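Long-range contacts in inorganic pyrophosphatase (Helicobacter pylori, PDB 2BQY), which probably catalyses the magnesium-dependent hydrolysis of inorganic pyrophosphate to two phosphate ions, working as a homohexamer: residues A[24-29]-A[41-46]; A[58-63]-A[166-171]; A[87-92]-A[103-108]. One frame throughout, in Å; residues are numbered along the deposited sequence.

Interaction 1: residues A[24-29]-A[41-46]. With POP (pyrophosphate 2-), chain B.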
loop_
_atom_site.group_PDB
_atom_site.type_symbol
_atom_site.label_atom_id
_atom_site.label_comp_id
_atom_site.label_asym_id
_atom_site.label_seq_id
_atom_site.Cartn_x
_atom_site.Cartn_y
_atom_site.Cartn_z
ATOM N N HIS A 24 -2.172 9.163 -7.446
ATOM C CA HIS A 24 -0.994 8.793 -6.665
ATOM C C HIS A 24 -0.073 7.849 -7.419
ATOM O O HIS A 24 0.943 7.427 -6.885
ATOM C CB HIS A 24 -1.400 8.147 -5.329
ATOM C CG HIS A 24 -2.297 9.001 -4.489
ATOM N ND1 HIS A 24 -1.941 10.267 -4.086
ATOM C CD2 HIS A 24 -3.538 8.781 -3.991
ATOM C CE1 HIS A 24 -2.921 10.795 -3.375
ATOM N NE2 HIS A 24 -3.902 9.915 -3.303
ATOM N N SER A 25 -0.426 7.512 -8.653
ATOM C CA SER A 25 0.401 6.619 -9.455
ATOM C C SER A 25 1.434 7.404 -10.267
ATOM O O SER A 25 1.202 8.539 -10.693
ATOM C CB SER A 25 -0.477 5.798 -10.402
ATOM O OG SER A 25 0.309 4.887 -11.150
ATOM N N ASN A 26 2.594 6.793 -10.468
ATOM C CA ASN A 26 3.658 7.427 -11.236
ATOM C C ASN A 26 3.799 6.732 -12.593
ATOM O O ASN A 26 4.719 7.016 -13.362
ATOM C CB ASN A 26 4.983 7.358 -10.466
ATOM C CG ASN A 26 5.512 5.945 -10.325
ATOM O OD1 ASN A 26 4.769 4.977 -10.271
ATOM N ND2 ASN A 26 6.807 5.834 -10.242
ATOM N N ILE A 27 2.900 5.793 -12.865
ATOM C CA ILE A 27 2.932 5.055 -14.115
ATOM C C ILE A 27 1.809 5.553 -15.009
ATOM O O ILE A 27 0.632 5.442 -14.676
ATOM C CB ILE A 27 2.745 3.538 -13.881
ATOM C CG1 ILE A 27 3.864 3.004 -12.982
ATOM C CG2 ILE A 27 2.703 2.803 -15.221
ATOM C CD1 ILE A 27 3.630 1.583 -12.513
ATOM N N LYS A 28 2.191 6.121 -16.144
ATOM C CA LYS A 28 1.235 6.634 -17.112
ATOM C C LYS A 28 0.841 5.593 -18.166
ATOM O O LYS A 28 1.659 5.205 -19.009
ATOM C CB LYS A 28 1.817 7.874 -17.801
ATOM C CG LYS A 28 1.074 8.301 -19.058
ATOM C CD LYS A 28 1.559 9.662 -19.548
ATOM C CE LYS A 28 0.963 10.013 -20.914
ATOM N NZ LYS A 28 -0.524 10.022 -20.902
ATOM N N TYR A 29 -0.418 5.152 -18.109
ATOM C CA TYR A 29 -0.961 4.186 -19.068
ATOM C C TYR A 29 -1.713 4.925 -20.182
ATOM O O TYR A 29 -2.109 6.089 -20.022
ATOM C CB TYR A 29 -1.925 3.222 -18.373
ATOM C CG TYR A 29 -1.264 2.282 -17.377
ATOM C CD1 TYR A 29 -0.625 1.125 -17.813
ATOM C CD2 TYR A 29 -1.276 2.548 -16.005
ATOM C CE1 TYR A 29 -0.024 0.259 -16.927
ATOM C CE2 TYR A 29 -0.670 1.691 -15.105
ATOM C CZ TYR A 29 -0.045 0.544 -15.568
ATOM O OH TYR A 29 0.555 -0.310 -14.665
ATOM N N ASP A 41 2.672 3.660 -21.289
ATOM C CA ASP A 41 3.276 4.773 -22.019
ATOM C C ASP A 41 4.584 5.237 -21.396
ATOM O O ASP A 41 5.547 5.488 -22.119
ATOM C CB ASP A 41 2.283 5.932 -22.109
ATOM C CG ASP A 41 2.577 6.848 -23.279
ATOM O OD1 ASP A 41 2.641 6.357 -24.424
ATOM O OD2 ASP A 41 2.760 8.060 -23.060
ATOM N N ARG A 42 4.617 5.370 -20.072
ATOM C CA ARG A 42 5.853 5.765 -19.393
ATOM C C ARG A 42 5.777 5.821 -17.883
ATOM O O ARG A 42 4.694 5.833 -17.320
ATOM C CB ARG A 42 6.328 7.123 -19.883
ATOM C CG ARG A 42 5.619 8.279 -19.241
ATOM C CD ARG A 42 6.177 9.616 -19.723
ATOM N NE ARG A 42 6.369 9.640 -21.176
ATOM C CZ ARG A 42 7.471 9.201 -21.781
ATOM N NH1 ARG A 42 7.590 9.231 -23.114
ATOM N NH2 ARG A 42 8.481 8.760 -21.034
ATOM N N VAL A 43 6.946 5.865 -17.250
ATOM C CA VAL A 43 7.064 5.962 -15.802
ATOM C C VAL A 43 7.668 7.336 -15.570
ATOM O O VAL A 43 8.716 7.644 -16.124
ATOM C CB VAL A 43 8.018 4.880 -15.224
ATOM C CG1 VAL A 43 8.068 4.990 -13.725
ATOM C CG2 VAL A 43 7.565 3.504 -15.629
ATOM N N LEU A 44 7.003 8.155 -14.761
ATOM C CA LEU A 44 7.470 9.508 -14.483
ATOM C C LEU A 44 8.945 9.555 -14.094
ATOM O O LEU A 44 9.379 8.846 -13.187
ATOM C CB LEU A 44 6.622 10.139 -13.378
ATOM C CG LEU A 44 5.145 10.326 -13.733
ATOM C CD1 LEU A 44 4.446 11.029 -12.597
ATOM C CD2 LEU A 44 4.999 11.139 -15.017
ATOM N N TYR A 45 9.699 10.381 -14.818
ATOM C CA TYR A 45 11.131 10.561 -14.602
ATOM C C TYR A 45 11.482 11.093 -13.221
ATOM O O TYR A 45 12.498 10.704 -12.652
ATOM C CB TYR A 45 11.696 11.511 -15.663
ATOM C CG TYR A 45 11.926 10.874 -17.029
ATOM C CD1 TYR A 45 11.048 9.916 -17.536
ATOM C CD2 TYR A 45 13.001 11.266 -17.829
ATOM C CE1 TYR A 45 11.230 9.371 -18.793
ATOM C CE2 TYR A 45 13.193 10.728 -19.097
ATOM C CZ TYR A 45 12.307 9.780 -19.572
ATOM O OH TYR A 45 12.499 9.219 -20.812
ATOM N N GLY A 46 10.637 11.963 -12.680
ATOM C CA GLY A 46 10.906 12.537 -11.374
ATOM C C GLY A 46 10.160 11.886 -10.232
ATOM O O GLY A 46 9.336 10.999 -10.463
HETATM P P1 POP B . 1.815 14.154 -23.079
HETATM O O1 POP B . 3.120 13.386 -22.740
HETATM O O2 POP B . 1.260 13.909 -24.563
HETATM O O3 POP B . 1.962 15.682 -22.784
HETATM O O POP B . 0.689 13.509 -22.026
HETATM P P2 POP B . -0.906 14.030 -22.014
HETATM O O4 POP B . -1.497 13.762 -23.421
HETATM O O5 POP B . -1.538 13.185 -20.930
HETATM O O6 POP B . -0.884 15.548 -21.688
HETATM O O HOH W 1 7.894 8.346 -10.754
#
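The Lys28 side chain runs alongside that of Asp41, both heading in one direction. With CG trans to the backbone nitrogen (chi1 166°), the Lys28 chain passes the Asp41 carboxylate and bends at its end to reach pyrophosphate. Its methylene CE passes 3.4 Å from Asp41 OD2. The charged ends stay apart, with Lys28 NZ 4.4 Å from Asp41 OD2, too far for a salt bridge, though the opposite charges probably still attract. Lys28 NZ instead makes a weak hydrogen bond of 3.3 Å to pyrophosphate O5. Arg42 projects from the same face of the sheet as Lys28, and its CG packs on Lys28 CB. Both Lys28 and Arg42 are predicted substrate-binding residues. They sit on a beta hairpin of strands 27-32 and 37-43. A classic beta bulge interrupts it, where Asp41 and Arg42 stand opposite the single Lys28. Lys28 O accepts from Arg42 N at 3.1 Å and, weakly, from Asp41 N. Lys28 N donates to Arg42 O. Ile27 and Val43 project from the other face, and Ala77 of the second subunit packs on Ile27. Just before strand 27-32, Asn26 runs alongside Val43, with Asn26 ND2 3.8 Å from Val43 CG1. A water bridges Asn26 ND2 to Leu44 O. Leu44 N gives a nearly straight bond of 2.9 Å to Asn26 O, while Leu44 CG rests 3.4 Å from that same Asn26 oxygen.

Interaction 2: residues A[58-63]-A[166-171]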
loop_
_atom_site.group_PDB
_atom_site.type_symbol
_atom_site.label_atom_id
_atom_site.label_comp_id
_atom_site.label_asym_id
_atom_site.label_seq_id
_atom_site.Cartn_x
_atom_site.Cartn_y
_atom_site.Cartn_z
ATOM N N PRO A 58 -14.297 9.284 -24.356
ATOM C CA PRO A 58 -14.396 8.582 -25.640
ATOM C C PRO A 58 -15.333 9.249 -26.639
ATOM O O PRO A 58 -16.254 9.964 -26.252
ATOM C CB PRO A 58 -14.867 7.187 -25.231
ATOM C CG PRO A 58 -15.740 7.480 -24.052
ATOM C CD PRO A 58 -14.925 8.499 -23.279
ATOM N N ASN A 59 -15.085 9.005 -27.924
ATOM C CA ASN A 59 -15.901 9.564 -29.001
ATOM C C ASN A 59 -15.823 11.086 -29.093
ATOM O O ASN A 59 -16.815 11.755 -29.352
ATOM C CB ASN A 59 -17.358 9.119 -28.846
ATOM C CG ASN A 59 -17.525 7.641 -29.000
ATOM O OD1 ASN A 59 -18.627 7.134 -28.913
ATOM N ND2 ASN A 59 -16.424 6.938 -29.225
ATOM N N THR A 60 -14.628 11.620 -28.875
ATOM C CA THR A 60 -14.372 13.051 -28.935
ATOM C C THR A 60 -13.004 13.242 -29.592
ATOM O O THR A 60 -12.180 12.309 -29.631
ATOM C CB THR A 60 -14.348 13.693 -27.517
ATOM O OG1 THR A 60 -13.330 13.072 -26.720
ATOM C CG2 THR A 60 -15.705 13.543 -26.826
ATOM N N LEU A 61 -12.761 14.442 -30.113
ATOM C CA LEU A 61 -11.486 14.701 -30.768
ATOM C C LEU A 61 -10.851 15.984 -30.258
ATOM O O LEU A 61 -11.295 17.072 -30.587
ATOM C CB LEU A 61 -11.696 14.770 -32.283
ATOM C CG LEU A 61 -10.512 14.494 -33.219
ATOM C CD1 LEU A 61 -9.746 13.252 -32.755
ATOM C CD2 LEU A 61 -11.035 14.282 -34.635
ATOM N N GLY A 62 -9.816 15.840 -29.441
ATOM C CA GLY A 62 -9.148 16.998 -28.873
ATOM C C GLY A 62 -8.190 17.688 -29.818
ATOM O O GLY A 62 -7.983 17.231 -30.945
ATOM N N SER A 63 -7.606 18.789 -29.349
ATOM C CA SER A 63 -6.668 19.573 -30.142
ATOM C C SER A 63 -5.476 18.816 -30.719
ATOM O O SER A 63 -4.910 19.230 -31.738
ATOM C CB SER A 63 -6.145 20.748 -29.318
ATOM O OG SER A 63 -7.036 21.848 -29.382
ATOM N N LYS A 166 -17.105 21.113 -28.442
ATOM C CA LYS A 166 -16.322 21.302 -29.649
ATOM C C LYS A 166 -15.585 20.002 -29.979
ATOM O O LYS A 166 -15.428 19.651 -31.152
ATOM C CB LYS A 166 -15.313 22.430 -29.446
ATOM C CG LYS A 166 -14.181 22.409 -30.463
ATOM C CD LYS A 166 -13.092 23.449 -30.148
ATOM C CE LYS A 166 -13.650 24.847 -30.236
ATOM N NZ LYS A 166 -14.296 25.075 -31.548
ATOM N N ALA A 167 -15.159 19.289 -28.937
ATOM C CA ALA A 167 -14.437 18.028 -29.105
ATOM C C ALA A 167 -15.368 16.907 -29.593
ATOM O O ALA A 167 -14.949 15.983 -30.301
ATOM C CB ALA A 167 -13.776 17.641 -27.796
ATOM N N ILE A 168 -16.645 17.005 -29.235
ATOM C CA ILE A 168 -17.629 16.015 -29.652
ATOM C C ILE A 168 -17.984 16.178 -31.126
ATOM O O ILE A 168 -18.092 15.190 -31.854
ATOM C CB ILE A 168 -18.918 16.125 -28.809
ATOM C CG1 ILE A 168 -18.626 15.713 -27.366
ATOM C CG2 ILE A 168 -20.009 15.250 -29.397
ATOM C CD1 ILE A 168 -19.773 15.935 -26.412
ATOM N N LYS A 169 -18.164 17.424 -31.555
ATOM C CA LYS A 169 -18.505 17.718 -32.943
ATOM C C LYS A 169 -17.369 17.339 -33.892
ATOM O O LYS A 169 -17.591 16.791 -34.964
ATOM C CB LYS A 169 -18.839 19.205 -33.101
ATOM C CG LYS A 169 -19.227 19.600 -34.522
ATOM C CD LYS A 169 -19.749 21.026 -34.559
ATOM C CE LYS A 169 -20.318 21.352 -35.951
ATOM N NZ LYS A 169 -20.975 22.702 -35.975
ATOM N N ALA A 170 -16.144 17.636 -33.483
ATOM C CA ALA A 170 -14.967 17.335 -34.281
ATOM C C ALA A 170 -14.872 15.853 -34.606
ATOM O O ALA A 170 -14.355 15.470 -35.663
ATOM C CB ALA A 170 -13.711 17.792 -33.536
ATOM N N TYR A 171 -15.350 15.016 -33.689
ATOM C CA TYR A 171 -15.318 13.565 -33.880
ATOM C C TYR A 171 -16.458 13.075 -34.781
ATOM O O TYR A 171 -16.327 12.088 -35.489
ATOM C CB TYR A 171 -15.419 12.854 -32.527
ATOM C CG TYR A 171 -15.322 11.352 -32.622
ATOM C CD1 TYR A 171 -14.090 10.725 -32.816
ATOM C CD2 TYR A 171 -16.469 10.562 -32.565
ATOM C CE1 TYR A 171 -14.005 9.345 -32.953
ATOM C CE2 TYR A 171 -16.397 9.179 -32.701
ATOM C CZ TYR A 171 -15.165 8.571 -32.894
ATOM O OH TYR A 171 -15.095 7.193 -33.012
#
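The Tyr171 ring lies with one face against the backbone of Asn59. Asn59 CA is 3.8 Å from the ring centroid of Tyr171 and only 16° off the ring normal, a CH-pi contact. Asn59 C lies over the same face, nearer the CG and CD2 side of the ring. Asn59 O is 3.4 Å from Tyr171 CD2. The Asn59 side chain crosses the tyrosine at a slant, but its amide plane is nearly parallel to the ring, 2° apart. Asn59 CB approaches Tyr171 CE2. The first torsion of Tyr171 is trans, and this lays the ring against Asn59 while Tyr171 CB packs against Thr60 CA. In this way the C-terminal helix 157-172 is joined to the loop between strands 53-56 and 69-72. The loop carries Asp64 and leads to Asp69 at the start of strand 69-72, both predicted magnesium ligands. One backbone hydrogen bond links loop and helix: Leu61 N to Ala167 O, 2.7 Å, with the donor tilted 32° from the carbonyl plane. Thr60 CA also brings its hydrogen toward Ala167 O. Thr60 CG2 meets Ile168 CG1 at 3.7 Å, the two side chains crossing at a slant. Thr60 OG1 hydrogen-bonds Val57 O. His10 adds to this side by touching both Thr60 and Ile168. Further along, Leu61 CB packs on Ala170 CB at 3.8 Å. Leu61 CD2 reaches the Ala170 carbonyl oxygen at 3.7 Å.

Interaction 3: residues A[87-92]-A[103-108]. With POP (pyrophosphate 2-), chain B.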
loop_
_atom_site.group_PDB
_atom_site.type_symbol
_atom_site.label_atom_id
_atom_site.label_comp_id
_atom_site.label_asym_id
_atom_site.label_seq_id
_atom_site.Cartn_x
_atom_site.Cartn_y
_atom_site.Cartn_z
ATOM N N ARG A 87 -18.777 14.637 -13.933
ATOM C CA ARG A 87 -19.365 15.920 -14.285
ATOM C C ARG A 87 -18.251 16.958 -14.350
ATOM O O ARG A 87 -17.312 16.908 -13.564
ATOM C CB ARG A 87 -20.407 16.330 -13.237
ATOM C CG ARG A 87 -19.869 16.472 -11.817
ATOM C CD ARG A 87 -21.017 16.699 -10.827
ATOM N NE ARG A 87 -20.572 16.882 -9.450
ATOM C CZ ARG A 87 -19.996 17.988 -8.993
ATOM N NH1 ARG A 87 -19.622 18.061 -7.731
ATOM N NH2 ARG A 87 -19.808 19.026 -9.786
ATOM N N LEU A 88 -18.362 17.897 -15.284
ATOM C CA LEU A 88 -17.359 18.944 -15.454
ATOM C C LEU A 88 -17.513 20.090 -14.463
ATOM O O LEU A 88 -18.613 20.418 -14.033
ATOM C CB LEU A 88 -17.413 19.503 -16.882
ATOM C CG LEU A 88 -17.101 18.518 -18.009
ATOM C CD1 LEU A 88 -17.422 19.160 -19.354
ATOM C CD2 LEU A 88 -15.643 18.098 -17.936
ATOM N N VAL A 89 -16.389 20.702 -14.113
ATOM C CA VAL A 89 -16.376 21.826 -13.181
ATOM C C VAL A 89 -15.401 22.886 -13.660
ATOM O O VAL A 89 -15.350 23.986 -13.125
ATOM C CB VAL A 89 -15.971 21.384 -11.745
ATOM C CG1 VAL A 89 -17.033 20.461 -11.161
ATOM C CG2 VAL A 89 -14.636 20.691 -11.777
ATOM N N GLY A 90 -14.623 22.536 -14.678
ATOM C CA GLY A 90 -13.652 23.471 -15.210
ATOM C C GLY A 90 -12.727 22.856 -16.239
ATOM O O GLY A 90 -12.967 21.755 -16.713
ATOM N N VAL A 91 -11.671 23.581 -16.597
ATOM C CA VAL A 91 -10.695 23.097 -17.571
ATOM C C VAL A 91 -9.348 23.760 -17.360
ATOM O O VAL A 91 -9.272 24.916 -17.013
ATOM C CB VAL A 91 -11.163 23.365 -19.011
ATOM C CG1 VAL A 91 -11.210 24.844 -19.277
ATOM C CG2 VAL A 91 -10.258 22.666 -19.991
ATOM N N LEU A 92 -8.280 22.999 -17.555
ATOM C CA LEU A 92 -6.931 23.517 -17.392
ATOM C C LEU A 92 -6.243 23.704 -18.740
ATOM O O LEU A 92 -6.069 22.755 -19.504
ATOM C CB LEU A 92 -6.111 22.564 -16.519
ATOM C CG LEU A 92 -4.634 22.891 -16.272
ATOM C CD1 LEU A 92 -4.503 24.275 -15.679
ATOM C CD2 LEU A 92 -4.026 21.844 -15.345
ATOM N N LYS A 103 -7.089 20.219 -20.753
ATOM C CA LYS A 103 -7.416 19.114 -19.868
ATOM C C LYS A 103 -8.633 19.422 -19.006
ATOM O O LYS A 103 -8.581 20.254 -18.104
ATOM C CB LYS A 103 -6.213 18.762 -18.992
ATOM C CG LYS A 103 -4.968 18.471 -19.803
ATOM C CD LYS A 103 -3.952 17.717 -19.040
ATOM C CE LYS A 103 -2.808 17.290 -19.957
ATOM N NZ LYS A 103 -3.290 16.620 -21.193
ATOM N N LEU A 104 -9.736 18.741 -19.298
ATOM C CA LEU A 104 -10.970 18.933 -18.549
ATOM C C LEU A 104 -10.848 18.516 -17.075
ATOM O O LEU A 104 -10.240 17.499 -16.753
ATOM C CB LEU A 104 -12.098 18.143 -19.215
ATOM C CG LEU A 104 -12.416 18.469 -20.673
ATOM C CD1 LEU A 104 -13.501 17.509 -21.189
ATOM C CD2 LEU A 104 -12.851 19.893 -20.789
ATOM N N ILE A 105 -11.409 19.332 -16.190
ATOM C CA ILE A 105 -11.391 19.057 -14.759
ATOM C C ILE A 105 -12.777 18.534 -14.398
ATOM O O ILE A 105 -13.768 19.248 -14.520
ATOM C CB ILE A 105 -11.100 20.338 -13.954
ATOM C CG1 ILE A 105 -9.801 20.984 -14.449
ATOM C CG2 ILE A 105 -11.016 20.011 -12.478
ATOM C CD1 ILE A 105 -8.604 20.078 -14.423
ATOM N N ALA A 106 -12.847 17.283 -13.957
ATOM C CA ALA A 106 -14.137 16.686 -13.611
ATOM C C ALA A 106 -14.162 15.991 -12.258
ATOM O O ALA A 106 -13.124 15.780 -11.635
ATOM C CB ALA A 106 -14.549 15.702 -14.690
ATOM N N LEU A 107 -15.371 15.654 -11.821
ATOM C CA LEU A 107 -15.619 14.972 -10.558
ATOM C C LEU A 107 -16.628 13.874 -10.818
ATOM O O LEU A 107 -17.537 14.050 -11.617
ATOM C CB LEU A 107 -16.193 15.938 -9.518
ATOM C CG LEU A 107 -15.270 16.955 -8.848
ATOM C CD1 LEU A 107 -16.090 17.916 -8.027
ATOM C CD2 LEU A 107 -14.276 16.235 -7.963
ATOM N N PRO A 108 -16.485 12.725 -10.146
ATOM C CA PRO A 108 -17.435 11.631 -10.366
ATOM C C PRO A 108 -18.842 12.069 -9.986
ATOM O O PRO A 108 -19.022 12.819 -9.033
ATOM C CB PRO A 108 -16.889 10.512 -9.481
ATOM C CG PRO A 108 -16.260 11.272 -8.362
ATOM C CD PRO A 108 -15.545 12.389 -9.061
HETATM P P1 POP B . 1.815 14.154 -23.079
HETATM O O1 POP B . 3.120 13.386 -22.740
HETATM O O2 POP B . 1.260 13.909 -24.563
HETATM O O3 POP B . 1.962 15.682 -22.784
HETATM O O POP B . 0.689 13.509 -22.026
HETATM P P2 POP B . -0.906 14.030 -22.014
HETATM O O4 POP B . -1.497 13.762 -23.421
HETATM O O5 POP B . -1.538 13.185 -20.930
HETATM O O6 POP B . -0.884 15.548 -21.688
HETATM O O HOH W 2 -19.440 15.391 -7.386
#
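Strands 82-96 and 99-108 form a beta hairpin in the curled, barrel-like sheet of the family I soluble pyrophosphatases, and residues 87-92 pair with 103-108 along its antiparallel arms. Arg87 N and Leu107 N each donate to the other residue's carbonyl oxygen, and Leu92 and Lys103 do the same. Between these pairs the register shifts by one residue. Val89 and Gly90 share Ile105 as their partner, a classic beta bulge. Ile105 O takes a bond of 3.0 Å from Val89 N and a weak one from Gly90 N. Ile105 N donates to Gly90 O at 2.9 Å from well above the carbonyl plane, 50° out of it. Around the bulge, Val89 CG2 sits 3.2 Å from Ile105 O. It also meets Ile105 CG2 at 3.7 Å, the two side chains crossing at about a right angle. Ile105 CD1 approaches Leu92 CB, and Phe154 covers this side. Leu88, Val91, Leu104 and Ala106 project from the other face; helix 157-172 packs on the first three. There Leu88 CD2 packs on Leu104 CB, and Val91 CG2 on Leu104 CD2. At one end of the contact Arg87 runs alongside Leu107. Leu107 CB lies over the centre of one guanidinium face, and Leu107 CD1 touches Arg87 NH1 at 3.5 Å. A water joins Arg87 NH1 to Pro108 O, while Arg87 NH2 bonds Val119 O. At the other end the Lys103 chain turns at its tip (chi4 -50°), which carries NZ to the pyrophosphate. Lys103 NZ hydrogen-bonds pyrophosphate O6 at 2.7 Å. It also forms a salt bridge with Asp101, a predicted magnesium ligand, and a hydrogen bond with Tyr54, a predicted substrate-binding residue.

In the fold
Interactions 1 and 3 both reach the bound pyrophosphate. Lys103 bonds O6 and Lys28, weakly, O5, both oxygens of the same phosphate group. Lys141 also binds the pyrophosphate. The centres of interactions 1 and 3 are about 21 Å apart, and their nearest atoms about 7 Å. Interaction 2 lies further off, with the Thr60 side chain about 12 Å from the pyrophosphate. Its centre is about 16 Å from that of interaction 3 and about 26 Å from that of interaction 1. Along the chain, interaction 1 precedes interaction 2, whose two segments enclose both strands of interaction 3. Helix 157-172, which supplies residues 166-171, also packs on Leu88, Val91 and Leu104 of interaction 3.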